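Local coordinates for regulatory protein SWI6 (Saccharomyces cerevisiae, PDB 2XFV) that serves as the shared regulatory subunit of two yeast transcription complexes, pairing with MBP1 in MBF and with SWI4 in SBF to drive cell-cycle-dependent transcription, at residues V5-L19 with L93-F105. Residues are numbered along the deposited sequence; the frame is centred on the assembly and turned at random.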
loop_
_atom_site.group_PDB
_atom_site.type_symbol
_atom_site.label_atom_id
_atom_site.label_comp_id
_atom_site.label_asym_id
_atom_site.label_seq_id
_atom_site.Cartn_x
_atom_site.Cartn_y
_atom_site.Cartn_z
ATOM N N VAL A 5 -8.356 14.554 -3.541
ATOM C CA VAL A 5 -7.572 14.782 -2.330
ATOM C C VAL A 5 -6.161 15.174 -2.750
ATOM O O VAL A 5 -5.607 14.627 -3.701
ATOM C CB VAL A 5 -7.526 13.534 -1.414
ATOM C CG1 VAL A 5 -6.950 12.345 -2.159
ATOM C CG2 VAL A 5 -6.713 13.821 -0.158
ATOM N N VAL A 6 -5.592 16.149 -2.054
ATOM C CA VAL A 6 -4.218 16.558 -2.351
ATOM C C VAL A 6 -3.339 16.497 -1.107
ATOM O O VAL A 6 -3.773 16.841 -0.006
ATOM C CB VAL A 6 -4.147 17.974 -2.986
ATOM C CG1 VAL A 6 -4.672 19.030 -2.027
ATOM C CG2 VAL A 6 -2.721 18.300 -3.415
ATOM N N ARG A 7 -2.100 16.050 -1.289
ATOM C CA ARG A 7 -1.115 16.042 -0.218
ATOM C C ARG A 7 0.177 16.639 -0.765
ATOM O O ARG A 7 0.357 16.703 -1.979
ATOM C CB ARG A 7 -0.888 14.609 0.274
ATOM C CG ARG A 7 -2.123 13.978 0.912
ATOM C CD ARG A 7 -2.384 14.596 2.292
ATOM N NE ARG A 7 -3.812 14.757 2.575
ATOM C CZ ARG A 7 -4.596 13.781 3.020
ATOM N NH1 ARG A 7 -4.093 12.574 3.228
ATOM N NH2 ARG A 7 -5.881 14.008 3.256
ATOM N N TYR A 8 1.072 17.071 0.117
ATOM C CA TYR A 8 2.298 17.754 -0.304
ATOM C C TYR A 8 3.541 17.084 0.264
ATOM O O TYR A 8 3.516 16.544 1.373
ATOM C CB TYR A 8 2.270 19.225 0.147
ATOM C CG TYR A 8 1.103 19.983 -0.439
ATOM C CD1 TYR A 8 1.225 20.656 -1.652
ATOM C CD2 TYR A 8 -0.132 19.991 0.198
ATOM C CE1 TYR A 8 0.149 21.332 -2.204
ATOM C CE2 TYR A 8 -1.209 20.670 -0.343
ATOM C CZ TYR A 8 -1.064 21.335 -1.544
ATOM O OH TYR A 8 -2.140 22.004 -2.086
ATOM N N LEU A 9 4.635 17.140 -0.486
ATOM C CA LEU A 9 5.913 16.632 0.012
ATOM C C LEU A 9 7.065 17.533 -0.411
ATOM O O LEU A 9 6.849 18.616 -0.956
ATOM C CB LEU A 9 6.155 15.194 -0.464
ATOM C CG LEU A 9 6.027 14.959 -1.964
ATOM C CD1 LEU A 9 7.158 14.090 -2.478
ATOM C CD2 LEU A 9 4.675 14.335 -2.270
ATOM N N GLY A 10 8.289 17.081 -0.161
ATOM C CA GLY A 10 9.463 17.908 -0.384
ATOM C C GLY A 10 9.812 18.726 0.849
ATOM O O GLY A 10 8.981 18.907 1.746
ATOM N N PRO A 11 11.048 19.247 0.896
ATOM C CA PRO A 11 11.558 19.928 2.092
ATOM C C PRO A 11 10.755 21.174 2.476
ATOM O O PRO A 11 10.788 21.576 3.636
ATOM C CB PRO A 11 13.001 20.292 1.707
ATOM C CG PRO A 11 13.027 20.288 0.231
ATOM C CD PRO A 11 12.029 19.239 -0.202
ATOM N N HIS A 12 10.027 21.759 1.529
ATOM C CA HIS A 12 9.221 22.938 1.827
ATOM C C HIS A 12 7.744 22.734 1.472
ATOM O O HIS A 12 7.013 23.704 1.282
ATOM C CB HIS A 12 9.783 24.165 1.099
ATOM C CG HIS A 12 11.218 24.444 1.417
ATOM N ND1 HIS A 12 12.247 24.128 0.556
ATOM C CD2 HIS A 12 11.796 24.999 2.507
ATOM C CE1 HIS A 12 13.397 24.478 1.101
ATOM N NE2 HIS A 12 13.151 25.010 2.285
ATOM N N ASN A 13 7.318 21.472 1.401
ATOM C CA ASN A 13 5.943 21.122 1.047
ATOM C C ASN A 13 5.554 21.755 -0.281
ATOM O O ASN A 13 4.417 22.190 -0.460
ATOM C CB ASN A 13 4.969 21.559 2.151
ATOM C CG ASN A 13 5.244 20.866 3.478
ATOM O OD1 ASN A 13 5.218 21.490 4.542
ATOM N ND2 ASN A 13 5.519 19.575 3.417
ATOM N N GLU A 14 6.509 21.794 -1.207
ATOM C CA GLU A 14 6.317 22.475 -2.486
ATOM C C GLU A 14 5.866 21.529 -3.619
ATOM O O GLU A 14 5.495 21.980 -4.710
ATOM C CB GLU A 14 7.602 23.226 -2.873
ATOM C CG GLU A 14 8.755 22.336 -3.395
ATOM C CD GLU A 14 9.710 21.829 -2.307
ATOM O OE1 GLU A 14 9.254 21.363 -1.245
ATOM O OE2 GLU A 14 10.932 21.879 -2.532
ATOM N N ILE A 15 5.892 20.223 -3.360
ATOM C CA ILE A 15 5.535 19.240 -4.384
ATOM C C ILE A 15 4.176 18.620 -4.104
ATOM O O ILE A 15 4.017 17.879 -3.136
ATOM C CB ILE A 15 6.562 18.087 -4.455
ATOM C CG1 ILE A 15 7.982 18.623 -4.611
ATOM C CG2 ILE A 15 6.224 17.147 -5.605
ATOM C CD1 ILE A 15 9.038 17.636 -4.137
ATOM N N PRO A 16 3.182 18.912 -4.955
ATOM C CA PRO A 16 1.849 18.340 -4.742
ATOM C C PRO A 16 1.653 16.991 -5.425
ATOM O O PRO A 16 2.135 16.765 -6.537
ATOM C CB PRO A 16 0.938 19.369 -5.416
ATOM C CG PRO A 16 1.764 19.861 -6.574
ATOM C CD PRO A 16 3.208 19.844 -6.099
ATOM N N LEU A 17 0.937 16.094 -4.760
ATOM C CA LEU A 17 0.372 14.942 -5.453
ATOM C C LEU A 17 -1.139 14.999 -5.275
ATOM O O LEU A 17 -1.632 14.952 -4.146
ATOM C CB LEU A 17 0.944 13.601 -4.961
ATOM C CG LEU A 17 0.317 12.403 -5.708
ATOM C CD1 LEU A 17 0.425 12.565 -7.253
ATOM C CD2 LEU A 17 0.917 11.065 -5.251
ATOM N N THR A 18 -1.860 15.135 -6.387
ATOM C CA THR A 18 -3.326 15.178 -6.371
ATOM C C THR A 18 -3.922 13.868 -6.895
ATOM O O THR A 18 -3.606 13.431 -8.010
ATOM C CB THR A 18 -3.864 16.347 -7.226
ATOM O OG1 THR A 18 -3.346 17.584 -6.725
ATOM C CG2 THR A 18 -5.398 16.402 -7.189
ATOM N N LEU A 19 -4.767 13.232 -6.087
ATOM C CA LEU A 19 -5.574 12.110 -6.565
ATOM C C LEU A 19 -6.947 12.637 -6.980
ATOM O O LEU A 19 -7.701 13.156 -6.161
ATOM C CB LEU A 19 -5.721 11.025 -5.493
ATOM C CG LEU A 19 -4.402 10.487 -4.930
ATOM C CD1 LEU A 19 -4.654 9.353 -3.917
ATOM C CD2 LEU A 19 -3.481 10.004 -6.058
ATOM N N LEU A 93 6.104 4.272 -4.698
ATOM C CA LEU A 93 6.672 5.579 -4.350
ATOM C C LEU A 93 6.734 5.839 -2.838
ATOM O O LEU A 93 7.178 6.908 -2.402
ATOM C CB LEU A 93 5.862 6.693 -5.024
ATOM C CG LEU A 93 5.772 6.657 -6.554
ATOM C CD1 LEU A 93 4.725 7.659 -7.073
ATOM C CD2 LEU A 93 7.132 6.906 -7.194
ATOM N N ASN A 94 6.292 4.860 -2.049
ATOM C CA ASN A 94 6.205 4.981 -0.597
ATOM C C ASN A 94 5.381 6.200 -0.168
ATOM O O ASN A 94 5.745 6.938 0.756
ATOM C CB ASN A 94 7.600 4.958 0.053
ATOM C CG ASN A 94 8.296 3.604 -0.103
ATOM O OD1 ASN A 94 9.482 3.536 -0.430
ATOM N ND2 ASN A 94 7.553 2.523 0.122
ATOM N N LEU A 95 4.250 6.386 -0.845
ATOM C CA LEU A 95 3.322 7.482 -0.551
ATOM C C LEU A 95 1.959 6.976 -0.076
ATOM O O LEU A 95 1.023 7.767 0.102
ATOM C CB LEU A 95 3.128 8.373 -1.788
ATOM C CG LEU A 95 4.335 9.203 -2.227
ATOM C CD1 LEU A 95 3.998 10.028 -3.462
ATOM C CD2 LEU A 95 4.815 10.111 -1.085
ATOM N N PHE A 96 1.821 5.666 0.114
ATOM C CA PHE A 96 0.533 5.158 0.571
ATOM C C PHE A 96 0.214 5.661 1.978
ATOM O O PHE A 96 -0.931 6.017 2.277
ATOM C CB PHE A 96 0.431 3.630 0.519
ATOM C CG PHE A 96 -0.936 3.130 0.887
ATOM C CD1 PHE A 96 -1.968 3.166 -0.036
ATOM C CD2 PHE A 96 -1.215 2.705 2.177
ATOM C CE1 PHE A 96 -3.240 2.732 0.303
ATOM C CE2 PHE A 96 -2.484 2.271 2.525
ATOM C CZ PHE A 96 -3.498 2.282 1.583
ATOM N N GLY A 97 1.230 5.692 2.831
ATOM C CA GLY A 97 1.084 6.219 4.178
ATOM C C GLY A 97 0.578 7.652 4.163
ATOM O O GLY A 97 -0.306 8.023 4.935
ATOM N N LEU A 98 1.134 8.461 3.271
ATOM C CA LEU A 98 0.754 9.867 3.180
ATOM C C LEU A 98 -0.740 10.036 2.871
ATOM O O LEU A 98 -1.366 10.983 3.346
ATOM C CB LEU A 98 1.619 10.598 2.143
ATOM C CG LEU A 98 1.421 12.111 1.988
ATOM C CD1 LEU A 98 1.792 12.842 3.268
ATOM C CD2 LEU A 98 2.227 12.639 0.812
ATOM N N PHE A 99 -1.297 9.116 2.087
ATOM C CA PHE A 99 -2.709 9.157 1.700
ATOM C C PHE A 99 -3.596 8.158 2.454
ATOM O O PHE A 99 -4.711 7.873 2.017
ATOM C CB PHE A 99 -2.857 8.905 0.197
ATOM C CG PHE A 99 -2.387 10.048 -0.669
ATOM C CD1 PHE A 99 -3.283 11.006 -1.125
ATOM C CD2 PHE A 99 -1.052 10.154 -1.041
ATOM C CE1 PHE A 99 -2.855 12.061 -1.920
ATOM C CE2 PHE A 99 -0.615 11.206 -1.839
ATOM C CZ PHE A 99 -1.518 12.160 -2.280
ATOM N N GLN A 100 -3.120 7.641 3.585
ATOM C CA GLN A 100 -3.837 6.576 4.299
ATOM C C GLN A 100 -5.307 6.888 4.634
ATOM O O GLN A 100 -6.163 6.007 4.551
ATOM C CB GLN A 100 -3.069 6.129 5.557
ATOM C CG GLN A 100 -2.951 7.176 6.677
ATOM C CD GLN A 100 -1.901 6.816 7.743
ATOM O OE1 GLN A 100 -2.193 6.102 8.706
ATOM N NE2 GLN A 100 -0.680 7.326 7.575
ATOM N N ASP A 101 -5.604 8.133 4.994
ATOM C CA ASP A 101 -6.964 8.481 5.398
ATOM C C ASP A 101 -7.931 8.567 4.217
ATOM O O ASP A 101 -9.138 8.704 4.413
ATOM C CB ASP A 101 -6.987 9.788 6.196
ATOM C CG ASP A 101 -6.612 10.991 5.356
ATOM O OD1 ASP A 101 -5.909 10.812 4.343
ATOM O OD2 ASP A 101 -7.018 12.118 5.708
ATOM N N ALA A 102 -7.403 8.478 2.994
ATOM C CA ALA A 102 -8.229 8.526 1.790
ATOM C C ALA A 102 -8.626 7.138 1.286
ATOM O O ALA A 102 -9.328 7.015 0.279
ATOM C CB ALA A 102 -7.519 9.313 0.680
ATOM N N PHE A 103 -8.165 6.102 1.979
ATOM C CA PHE A 103 -8.448 4.716 1.595
ATOM C C PHE A 103 -8.949 3.907 2.793
ATOM O O PHE A 103 -8.427 4.038 3.898
ATOM C CB PHE A 103 -7.210 4.058 0.972
ATOM C CG PHE A 103 -6.842 4.625 -0.378
ATOM C CD1 PHE A 103 -7.481 4.179 -1.524
ATOM C CD2 PHE A 103 -5.877 5.622 -0.492
ATOM C CE1 PHE A 103 -7.163 4.709 -2.773
ATOM C CE2 PHE A 103 -5.547 6.163 -1.732
ATOM C CZ PHE A 103 -6.192 5.706 -2.880
ATOM N N GLU A 104 -9.972 3.089 2.567
ATOM C CA GLU A 104 -10.515 2.219 3.608
ATOM C C GLU A 104 -10.672 0.798 3.051
ATOM O O GLU A 104 -10.560 0.586 1.844
ATOM C CB GLU A 104 -11.868 2.755 4.086
ATOM C CG GLU A 104 -12.959 2.703 3.021
ATOM C CD GLU A 104 -14.295 3.270 3.498
ATOM O OE1 GLU A 104 -14.316 3.977 4.531
ATOM O OE2 GLU A 104 -15.321 3.014 2.830
ATOM N N PHE A 105 -10.912 -0.178 3.923
ATOM C CA PHE A 105 -11.153 -1.554 3.474
ATOM C C PHE A 105 -12.454 -1.649 2.671
ATOM O O PHE A 105 -13.446 -0.989 2.999
ATOM C CB PHE A 105 -11.282 -2.493 4.674
ATOM C CG PHE A 105 -9.972 -2.821 5.352
ATOM C CD1 PHE A 105 -8.762 -2.548 4.741
ATOM C CD2 PHE A 105 -9.967 -3.431 6.599
ATOM C CE1 PHE A 105 -7.572 -2.861 5.367
ATOM C CE2 PHE A 105 -8.776 -3.752 7.227
ATOM C CZ PHE A 105 -7.583 -3.457 6.609
#
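In the amino-terminal domain of Swi6, the antiparallel hairpin of strands 5-9 and 15-19 is covered on one face by the largely irregular chain 95-103 that follows helix 83-92, with Arg7 and Phe99 burying the largest areas. Phe99 lays its ring against the hairpin: Arg7 CG sits over one face, 3.7 Å from the ring centroid, in a CH-pi contact, while Leu17 O meets the ring edge at CZ (3.4 Å). Leu19 CD1 reaches Phe99 CD1 at 3.5 Å, and Val5 CG1 lies at the ring edge. Leu17 CD2 touches both Phe99 CE2 and Leu95 CD1, and Leu17 also packs on Leu90 and Ile36 of neighbouring helices. Bends at chi2 (-73°) and chi3 lead the Arg7 guanidinium, turned 19° from the ring plane, to Asp101, which it grips end-on: NH1 to OD1 is 2.8 Å and nearly straight (168°), NH2 to OD2 is longer at 3.3 Å. NH1 also donates to Leu98 O (3.2 Å), on a lone pair in the carbonyl plane. With an alanine in place of Arg7, Asp101 would probably lose its cationic mate, Leu98 O its NH1 donor, and one face of Phe99 its aliphatic cover. One arginine thus joins apolar cover to a salt bridge: its CB and CG help bury the ring, while its charged end bonds to turn 97-100 and Asp101, just before strand 103-105, which pairs antiparallel with the second subunit.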